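PDB 3GQM: protein-glutamine deamidase Cif from Burkholderia pseudomallei, which deamidates a glutamine side chain of the host ubiquitin-like protein NEDD8, switching off cullin-RING E3 ubiquitin ligases and so blocking the host cell cycle. Local coordinates for residues 61-66 and 266-271; 136-141 and 255-260; 210-215 and 230-235. All blocks are in the same frame, centred on the assembly; numbering follows the deposited sequence.

Contact 1. Residues 61-66 and 266-271; sequences LLIARD and QRNAQY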
loop_
_atom_site.group_PDB
_atom_site.type_symbol
_atom_site.label_atom_id
_atom_site.label_comp_id
_atom_site.label_asym_id
_atom_site.label_seq_id
_atom_site.Cartn_x
_atom_site.Cartn_y
_atom_site.Cartn_z
ATOM N N LEU A 61 -8.641 14.854 -4.119
ATOM C CA LEU A 61 -9.004 14.067 -2.934
ATOM C C LEU A 61 -9.498 12.751 -3.420
ATOM O O LEU A 61 -10.321 12.725 -4.360
ATOM C CB LEU A 61 -10.149 14.711 -2.141
ATOM C CG LEU A 61 -9.830 15.789 -1.094
ATOM C CD1 LEU A 61 -11.143 16.257 -0.528
ATOM C CD2 LEU A 61 -8.874 15.293 0.052
ATOM N N LEU A 62 -9.035 11.665 -2.789
ATOM C CA LEU A 62 -9.586 10.355 -3.123
ATOM C C LEU A 62 -11.116 10.365 -3.136
ATOM O O LEU A 62 -11.736 9.859 -4.090
ATOM C CB LEU A 62 -9.049 9.227 -2.215
ATOM C CG LEU A 62 -9.374 7.769 -2.634
ATOM C CD1 LEU A 62 -8.193 6.812 -2.172
ATOM C CD2 LEU A 62 -10.715 7.229 -2.115
ATOM N N ILE A 63 -11.731 10.938 -2.095
ATOM C CA ILE A 63 -13.186 10.798 -1.947
ATOM C C ILE A 63 -13.910 11.754 -2.875
ATOM O O ILE A 63 -15.095 11.653 -3.017
ATOM C CB ILE A 63 -13.681 11.025 -0.483
ATOM C CG1 ILE A 63 -13.197 12.401 0.010
ATOM C CG2 ILE A 63 -13.251 9.836 0.436
ATOM C CD1 ILE A 63 -13.863 12.882 1.265
ATOM N N ALA A 64 -13.199 12.686 -3.498
ATOM C CA ALA A 64 -13.836 13.528 -4.508
ATOM C C ALA A 64 -13.957 12.846 -5.853
ATOM O O ALA A 64 -14.521 13.451 -6.784
ATOM C CB ALA A 64 -13.122 14.869 -4.651
ATOM N N ARG A 65 -13.436 11.612 -5.977
ATOM C CA ARG A 65 -13.536 10.850 -7.228
ATOM C C ARG A 65 -14.956 10.415 -7.598
ATOM O O ARG A 65 -15.649 9.751 -6.820
ATOM C CB ARG A 65 -12.630 9.606 -7.217
ATOM C CG ARG A 65 -11.131 9.941 -7.185
ATOM C CD ARG A 65 -10.320 8.719 -6.818
ATOM N NE ARG A 65 -8.885 9.020 -6.798
ATOM C CZ ARG A 65 -7.945 8.155 -6.448
ATOM N NH1 ARG A 65 -8.272 6.894 -6.066
ATOM N NH2 ARG A 65 -6.685 8.541 -6.496
ATOM N N ASP A 66 -15.352 10.717 -8.830
ATOM C CA ASP A 66 -16.690 10.404 -9.310
ATOM C C ASP A 66 -16.615 9.150 -10.121
ATOM O O ASP A 66 -15.992 9.172 -11.152
ATOM C CB ASP A 66 -17.166 11.526 -10.230
ATOM C CG ASP A 66 -18.675 11.506 -10.465
ATOM O OD1 ASP A 66 -19.354 10.462 -10.251
ATOM O OD2 ASP A 66 -19.177 12.580 -10.865
ATOM N N GLN A 266 -11.435 5.984 9.082
ATOM C CA GLN A 266 -12.652 5.166 9.143
ATOM C C GLN A 266 -13.714 5.815 8.309
ATOM O O GLN A 266 -14.389 5.166 7.535
ATOM C CB GLN A 266 -13.148 5.089 10.575
ATOM C CG GLN A 266 -12.272 4.270 11.487
ATOM C CD GLN A 266 -12.966 4.093 12.823
ATOM O OE1 GLN A 266 -13.083 5.035 13.600
ATOM N NE2 GLN A 266 -13.438 2.901 13.084
ATOM N N ARG A 267 -13.823 7.114 8.457
ATOM C CA ARG A 267 -14.820 7.870 7.737
ATOM C C ARG A 267 -14.570 7.793 6.208
ATOM O O ARG A 267 -15.500 7.503 5.440
ATOM C CB ARG A 267 -14.860 9.321 8.263
ATOM C CG ARG A 267 -16.132 10.038 7.899
ATOM C CD ARG A 267 -16.296 11.379 8.689
ATOM N NE ARG A 267 -17.671 11.904 8.549
ATOM C CZ ARG A 267 -18.765 11.470 9.205
ATOM N NH1 ARG A 267 -18.735 10.490 10.106
ATOM N NH2 ARG A 267 -19.927 12.036 8.947
ATOM N N ASN A 268 -13.340 8.012 5.765
ATOM C CA ASN A 268 -13.040 7.871 4.314
ATOM C C ASN A 268 -13.339 6.487 3.827
ATOM O O ASN A 268 -13.939 6.306 2.735
ATOM C CB ASN A 268 -11.583 8.237 3.986
ATOM C CG ASN A 268 -11.265 9.678 4.280
ATOM O OD1 ASN A 268 -12.171 10.528 4.281
ATOM N ND2 ASN A 268 -9.960 9.992 4.523
ATOM N N ALA A 269 -12.961 5.475 4.614
ATOM C CA ALA A 269 -13.156 4.105 4.113
ATOM C C ALA A 269 -14.640 3.730 4.053
ATOM O O ALA A 269 -15.059 2.946 3.174
ATOM C CB ALA A 269 -12.381 3.067 4.918
ATOM N N GLN A 270 -15.426 4.269 5.001
ATOM C CA GLN A 270 -16.872 3.960 5.064
ATOM C C GLN A 270 -17.535 4.542 3.829
ATOM O O GLN A 270 -18.323 3.873 3.166
ATOM C CB GLN A 270 -17.542 4.519 6.345
ATOM N N TYR A 271 -17.201 5.782 3.533
ATOM C CA TYR A 271 -17.688 6.426 2.350
ATOM C C TYR A 271 -17.417 5.557 1.105
ATOM O O TYR A 271 -18.347 5.211 0.357
ATOM C CB TYR A 271 -17.070 7.821 2.203
ATOM C CG TYR A 271 -17.393 8.427 0.855
ATOM C CD1 TYR A 271 -18.548 9.189 0.674
ATOM C CD2 TYR A 271 -16.575 8.177 -0.249
ATOM C CE1 TYR A 271 -18.865 9.705 -0.566
ATOM C CE2 TYR A 271 -16.879 8.681 -1.483
ATOM C CZ TYR A 271 -18.020 9.442 -1.641
ATOM O OH TYR A 271 -18.297 9.951 -2.878
#
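The short 3-10 turn of residues 62-64, in the loop between helices 47-53 and 67-80, rests here against the C-terminal helix 262-273, with Ile63 touching Asn268 and Tyr271. Those two helix residues are three apart in sequence, close to one helical turn, and therefore share the side that faces the loop. Ile63 and Asn268 come nearest along the backbones, their CA atoms 6.9 Å apart. The branched Ile63 side chain points at the helix and divides its contacts. Its CG2 lies 3.8 Å from CD2 of the Tyr271 ring, an apolar contact made obliquely, while CG2 and CD1 also lean on the amide oxygen of Asn268. With CG1 of Ile63 set between the backbone N and the carbonyl carbon (chi1 55°), its two branches let one apolar side chain meet both helix residues. Tyr271 has CG anti to the backbone N (chi1 171°), which lays its long, flat ring beside Ile63, from CG2 to the carbonyl oxygen. No hydrogen bond joins the two segments. Asn268 spends its polar end elsewhere: ND2 donates to the carbonyl oxygens of Leu114 and Glu117, at and just past the C-terminal end of helix 104-116, the helix that starts with the inferred active-site Cys104, and OD1 accepts from Gln264, so this buried amide can offer Ile63 van der Waals contact without losing its partners. Behind the turn, Leu62 packs on helices 47-53 and 104-116, and Arg65 hydrogen-bonds Val52 O, Arg57 O and Asn110 OD1. The turn itself is closed by Ala64 N to Leu61 O at 3.0 Å and Arg65 N to Leu62 O at 3.1 Å. Beyond the ring carbons of Tyr271, its OH stands 3.6 Å from Ile63 O, too far for a hydrogen bond.

Contact 2. Residues 136-141 and 255-260; sequences AEHVNT and FASHEY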
loop_
_atom_site.group_PDB
_atom_site.type_symbol
_atom_site.label_atom_id
_atom_site.label_comp_id
_atom_site.label_asym_id
_atom_site.label_seq_id
_atom_site.Cartn_x
_atom_site.Cartn_y
_atom_site.Cartn_z
ATOM N N ALA A 136 14.597 3.285 12.466
ATOM C CA ALA A 136 14.552 3.439 13.926
ATOM C C ALA A 136 14.723 4.886 14.338
ATOM O O ALA A 136 14.023 5.357 15.219
ATOM C CB ALA A 136 15.579 2.566 14.634
ATOM N N GLU A 137 15.629 5.584 13.662
ATOM C CA GLU A 137 15.934 6.965 13.981
ATOM C C GLU A 137 14.658 7.747 13.799
ATOM O O GLU A 137 14.220 8.472 14.706
ATOM C CB GLU A 137 17.011 7.527 13.037
ATOM C CG GLU A 137 17.514 8.886 13.459
ATOM C CD GLU A 137 18.591 9.485 12.547
ATOM O OE1 GLU A 137 18.972 8.855 11.526
ATOM O OE2 GLU A 137 19.050 10.610 12.868
ATOM N N HIS A 138 14.054 7.568 12.624
ATOM C CA HIS A 138 12.841 8.297 12.282
ATOM C C HIS A 138 11.657 8.021 13.221
ATOM O O HIS A 138 11.057 8.958 13.739
ATOM C CB HIS A 138 12.451 8.086 10.823
ATOM C CG HIS A 138 11.279 8.914 10.418
ATOM N ND1 HIS A 138 11.367 10.276 10.229
ATOM C CD2 HIS A 138 9.977 8.590 10.237
ATOM C CE1 HIS A 138 10.176 10.752 9.919
ATOM N NE2 HIS A 138 9.317 9.748 9.909
ATOM N N VAL A 139 11.355 6.749 13.470
ATOM C CA VAL A 139 10.235 6.383 14.356
ATOM C C VAL A 139 10.422 6.984 15.742
ATOM O O VAL A 139 9.464 7.451 16.354
ATOM C CB VAL A 139 10.012 4.824 14.478
ATOM C CG1 VAL A 139 8.873 4.497 15.470
ATOM C CG2 VAL A 139 9.678 4.201 13.116
ATOM N N ASN A 140 11.663 7.007 16.220
ATOM C CA ASN A 140 11.947 7.594 17.522
ATOM C C ASN A 140 11.664 9.086 17.620
ATOM O O ASN A 140 11.654 9.616 18.717
ATOM C CB ASN A 140 13.388 7.326 17.942
ATOM C CG ASN A 140 13.605 5.891 18.346
ATOM O OD1 ASN A 140 12.650 5.167 18.688
ATOM N ND2 ASN A 140 14.864 5.453 18.300
ATOM N N THR A 141 11.433 9.752 16.486
ATOM C CA THR A 141 11.060 11.166 16.504
ATOM C C THR A 141 9.540 11.397 16.446
ATOM O O THR A 141 9.079 12.514 16.634
ATOM C CB THR A 141 11.768 11.960 15.383
ATOM O OG1 THR A 141 11.096 11.746 14.127
ATOM C CG2 THR A 141 13.233 11.531 15.271
ATOM N N PHE A 255 11.760 6.659 2.221
ATOM C CA PHE A 255 10.465 6.535 2.896
ATOM C C PHE A 255 9.977 7.860 3.431
ATOM O O PHE A 255 10.771 8.762 3.665
ATOM C CB PHE A 255 10.479 5.462 3.984
ATOM C CG PHE A 255 11.478 5.709 5.098
ATOM C CD1 PHE A 255 12.739 5.094 5.077
ATOM C CD2 PHE A 255 11.147 6.531 6.170
ATOM C CE1 PHE A 255 13.658 5.292 6.142
ATOM C CE2 PHE A 255 12.047 6.755 7.237
ATOM C CZ PHE A 255 13.308 6.148 7.229
ATOM N N ALA A 256 8.661 7.982 3.586
ATOM C CA ALA A 256 8.048 9.220 4.032
ATOM C C ALA A 256 6.990 8.863 5.044
ATOM O O ALA A 256 6.329 7.853 4.888
ATOM C CB ALA A 256 7.406 9.932 2.828
ATOM N N SER A 257 6.805 9.672 6.082
ATOM C CA SER A 257 5.749 9.368 7.064
ATOM C C SER A 257 4.775 10.527 7.112
ATOM O O SER A 257 5.102 11.610 6.667
ATOM C CB SER A 257 6.304 9.060 8.466
ATOM O OG SER A 257 6.883 10.225 9.013
ATOM N N HIS A 258 3.576 10.291 7.615
ATOM C CA HIS A 258 2.552 11.325 7.620
ATOM C C HIS A 258 1.551 10.945 8.684
ATOM O O HIS A 258 1.026 9.824 8.687
ATOM C CB HIS A 258 1.841 11.317 6.268
ATOM C CG HIS A 258 1.020 12.531 6.009
ATOM N ND1 HIS A 258 -0.076 12.864 6.774
ATOM C CD2 HIS A 258 1.121 13.495 5.056
ATOM C CE1 HIS A 258 -0.610 13.988 6.314
ATOM N NE2 HIS A 258 0.101 14.392 5.278
ATOM N N GLU A 259 1.203 11.897 9.536
ATOM C CA GLU A 259 0.178 11.631 10.532
ATOM C C GLU A 259 -1.171 11.377 9.884
ATOM O O GLU A 259 -1.442 11.834 8.746
ATOM C CB GLU A 259 0.037 12.786 11.548
ATOM C CG GLU A 259 -0.311 14.126 10.931
ATOM C CD GLU A 259 -0.264 15.252 11.975
ATOM O OE1 GLU A 259 -1.142 15.255 12.849
ATOM O OE2 GLU A 259 0.665 16.106 11.947
ATOM N N TYR A 260 -2.014 10.659 10.618
ATOM C CA TYR A 260 -3.410 10.557 10.245
ATOM C C TYR A 260 -4.304 10.546 11.466
ATOM O O TYR A 260 -3.903 10.113 12.574
ATOM C CB TYR A 260 -3.667 9.327 9.334
ATOM C CG TYR A 260 -3.560 7.945 9.981
ATOM C CD1 TYR A 260 -4.681 7.327 10.577
ATOM C CD2 TYR A 260 -2.326 7.265 10.000
ATOM C CE1 TYR A 260 -4.591 6.059 11.159
ATOM C CE2 TYR A 260 -2.220 5.993 10.576
ATOM C CZ TYR A 260 -3.352 5.382 11.127
ATOM O OH TYR A 260 -3.189 4.156 11.683
#
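His138 O is gripped twice by Thr141, through OG1 at 2.8 Å and through the backbone N at 2.9 Å; across the contact the same histidine uses its ring, whose NE2 is hydrogen-bonded to Ser257 OG at 2.6 Å. The hydroxyl sits at the edge of the imidazole, in its plane, and the bond is nearly straight at 164°. A small serine suits this place because its OG needs no long arm: the torsion setting OG between the backbone N and the carbonyl carbon (chi1 67°) points it at the imidazole. The contact joins the short helix 135-139 to strand 253-260, an outermost strand of the four-stranded antiparallel sheet, whose inner neighbour is strand 147-154. Phe255 and Ser257, two residues apart on the strand, both project toward the helix, whereas Ala256 between them points away, as neighbours on a beta strand do. The Phe255 ring supplies the apolar half of the contact: its edge is turned to the face of His138 in an offset edge-to-face pair, centroids 5.8 Å apart and planes at 65°. Phe255 CE2 is also 3.8 Å from His138 CB, which lies near the plane of the phenyl ring. Phe255 and Ser257 further pack on Val150 of strand 147-154, and His138 touches Leu130, whose backbone is hydrogen-bonded to that of Phe255.

Contact 3. Residues 210-215 and 230-235; sequences NQLLSK and ASILQI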
loop_
_atom_site.group_PDB
_atom_site.type_symbol
_atom_site.label_atom_id
_atom_site.label_comp_id
_atom_site.label_asym_id
_atom_site.label_seq_id
_atom_site.Cartn_x
_atom_site.Cartn_y
_atom_site.Cartn_z
ATOM N N ASN A 210 13.516 -2.262 11.097
ATOM C CA ASN A 210 14.716 -1.440 11.106
ATOM C C ASN A 210 15.876 -2.086 10.338
ATOM O O ASN A 210 16.588 -1.405 9.582
ATOM C CB ASN A 210 15.166 -1.093 12.500
ATOM C CG ASN A 210 16.271 -0.073 12.465
ATOM O OD1 ASN A 210 16.111 1.002 11.840
ATOM N ND2 ASN A 210 17.438 -0.422 13.035
ATOM N N GLN A 211 16.023 -3.401 10.490
ATOM C CA GLN A 211 17.052 -4.170 9.772
ATOM C C GLN A 211 16.781 -4.253 8.279
ATOM O O GLN A 211 17.707 -4.052 7.453
ATOM C CB GLN A 211 17.163 -5.607 10.338
ATOM C CG GLN A 211 17.901 -5.676 11.653
ATOM C CD GLN A 211 17.556 -6.933 12.479
ATOM O OE1 GLN A 211 17.182 -6.835 13.645
ATOM N NE2 GLN A 211 17.691 -8.106 11.876
ATOM N N LEU A 212 15.534 -4.575 7.917
ATOM C CA LEU A 212 15.122 -4.606 6.524
ATOM C C LEU A 212 15.426 -3.292 5.842
ATOM O O LEU A 212 15.914 -3.261 4.716
ATOM C CB LEU A 212 13.610 -4.933 6.365
ATOM C CG LEU A 212 12.999 -4.714 4.977
ATOM C CD1 LEU A 212 13.863 -5.365 3.839
ATOM C CD2 LEU A 212 11.521 -5.247 4.888
ATOM N N LEU A 213 15.108 -2.207 6.514
ATOM C CA LEU A 213 15.111 -0.912 5.892
ATOM C C LEU A 213 16.506 -0.280 5.977
ATOM O O LEU A 213 16.675 0.844 5.634
ATOM C CB LEU A 213 14.010 -0.007 6.518
ATOM C CG LEU A 213 12.590 0.136 5.837
ATOM C CD1 LEU A 213 12.161 -1.021 5.054
ATOM C CD2 LEU A 213 11.433 0.554 6.789
ATOM N N SER A 214 17.535 -0.992 6.378
ATOM C CA SER A 214 18.799 -0.281 6.539
ATOM C C SER A 214 19.612 -0.394 5.269
ATOM O O SER A 214 19.363 -1.256 4.409
ATOM C CB SER A 214 19.590 -0.840 7.714
ATOM O OG SER A 214 19.816 -2.212 7.511
ATOM N N LYS A 215 20.615 0.466 5.168
ATOM C CA LYS A 215 21.582 0.330 4.092
ATOM C C LYS A 215 22.248 -1.038 4.143
ATOM O O LYS A 215 22.438 -1.675 3.132
ATOM C CB LYS A 215 22.647 1.424 4.210
ATOM C CG LYS A 215 22.216 2.686 3.567
ATOM N N ALA A 230 10.611 -12.810 4.299
ATOM C CA ALA A 230 9.486 -13.716 4.499
ATOM C C ALA A 230 8.702 -13.307 5.729
ATOM O O ALA A 230 7.494 -13.434 5.754
ATOM C CB ALA A 230 9.960 -15.141 4.685
ATOM N N SER A 231 9.398 -12.865 6.763
ATOM C CA SER A 231 8.737 -12.567 8.031
ATOM C C SER A 231 7.882 -11.292 7.975
ATOM O O SER A 231 6.783 -11.241 8.520
ATOM C CB SER A 231 9.775 -12.522 9.146
ATOM O OG SER A 231 9.248 -11.859 10.248
ATOM N N ILE A 232 8.373 -10.279 7.268
ATOM C CA ILE A 232 7.731 -9.017 7.200
ATOM C C ILE A 232 6.716 -8.973 6.030
ATOM O O ILE A 232 5.674 -8.383 6.155
ATOM C CB ILE A 232 8.807 -7.905 7.009
ATOM C CG1 ILE A 232 9.764 -7.879 8.206
ATOM C CG2 ILE A 232 8.161 -6.539 6.844
ATOM C CD1 ILE A 232 10.933 -6.773 8.076
ATOM N N LEU A 233 7.048 -9.574 4.893
ATOM C CA LEU A 233 6.344 -9.286 3.635
ATOM C C LEU A 233 5.716 -10.511 2.974
ATOM O O LEU A 233 5.027 -10.365 1.970
ATOM C CB LEU A 233 7.272 -8.530 2.629
ATOM C CG LEU A 233 7.778 -7.146 3.123
ATOM C CD1 LEU A 233 8.766 -6.525 2.152
ATOM C CD2 LEU A 233 6.626 -6.136 3.442
ATOM N N GLN A 234 5.927 -11.717 3.506
ATOM C CA GLN A 234 5.352 -12.883 2.811
ATOM C C GLN A 234 4.182 -13.426 3.639
ATOM O O GLN A 234 4.273 -13.540 4.862
ATOM C CB GLN A 234 6.416 -13.966 2.555
ATOM C CG GLN A 234 6.085 -14.904 1.426
ATOM C CD GLN A 234 5.188 -16.061 1.828
ATOM O OE1 GLN A 234 5.288 -16.582 2.949
ATOM N NE2 GLN A 234 4.320 -16.499 0.890
ATOM N N ILE A 235 3.105 -13.754 2.945
ATOM C CA ILE A 235 1.809 -13.961 3.536
ATOM C C ILE A 235 1.782 -15.171 4.478
ATOM O O ILE A 235 1.019 -15.197 5.412
ATOM C CB ILE A 235 0.701 -14.024 2.422
ATOM C CG1 ILE A 235 -0.662 -13.520 2.974
ATOM C CG2 ILE A 235 0.704 -15.426 1.678
ATOM C CD1 ILE A 235 -1.862 -13.742 2.056
#
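Apolar contact carries this meeting of helix ends, with Leu212 facing Ile232 and Leu233. Leu212 CD2 comes 3.6 Å from Ile232 CD1 and 4.1 Å from Leu233 CD1, and Leu212 CB is 3.7 Å from Ile232 CD1. Leu212 has CG anti to the backbone N (chi1 168°), which carries CD2 out toward both partners. The isoleucine, with its chain extended (chi2 179°), reaches across to meet it obliquely, while Leu233 crosses at about a right angle. All three side chains are buried, as suits branched aliphatic residues. Hydrogen bonds stay within each segment or lead outside the pair. Where helix 206-212 ends, Ser214 turns back on Gln211 O, with OG at 2.8 Å and N at 3.2 Å, both from the same face of the carbonyl. Leu212 O accepts from Arg156. Methyl groups thus join the ends of helices 206-212 and 222-233 beside the inferred active site of this clan CA (papain-like) family: the side chains of Gln179 and His159, both inferred active-site residues, lie about 4 Å from that of Leu233, and the bond from Gln179 NE2 to Leu233 O is consistent with the helix end positioning that amide.

In the fold
The three contacts nest along the chain: residues 210-215 and 230-235 lie inside the loop closed by contact 2, which lies inside that closed by contact 1. Contacts 2 and 3 have centres about 17 Å apart and touch, through a probable hydrogen bond from Ala136 N to Asn210 OD1 that ties helix 135-139 to helix 206-212. Contacts 1 and 2, with centres about 24 Å apart, are linked by chain order, since strand 253-260 leads into helix 262-273. Contact 1 lies about 30 Å between centres from contact 3, on the opposite side of the chain's centre. Contact 3 borders the inferred active site, while contacts 2 and 1 join the edge strand and last helix to the rest of the fold.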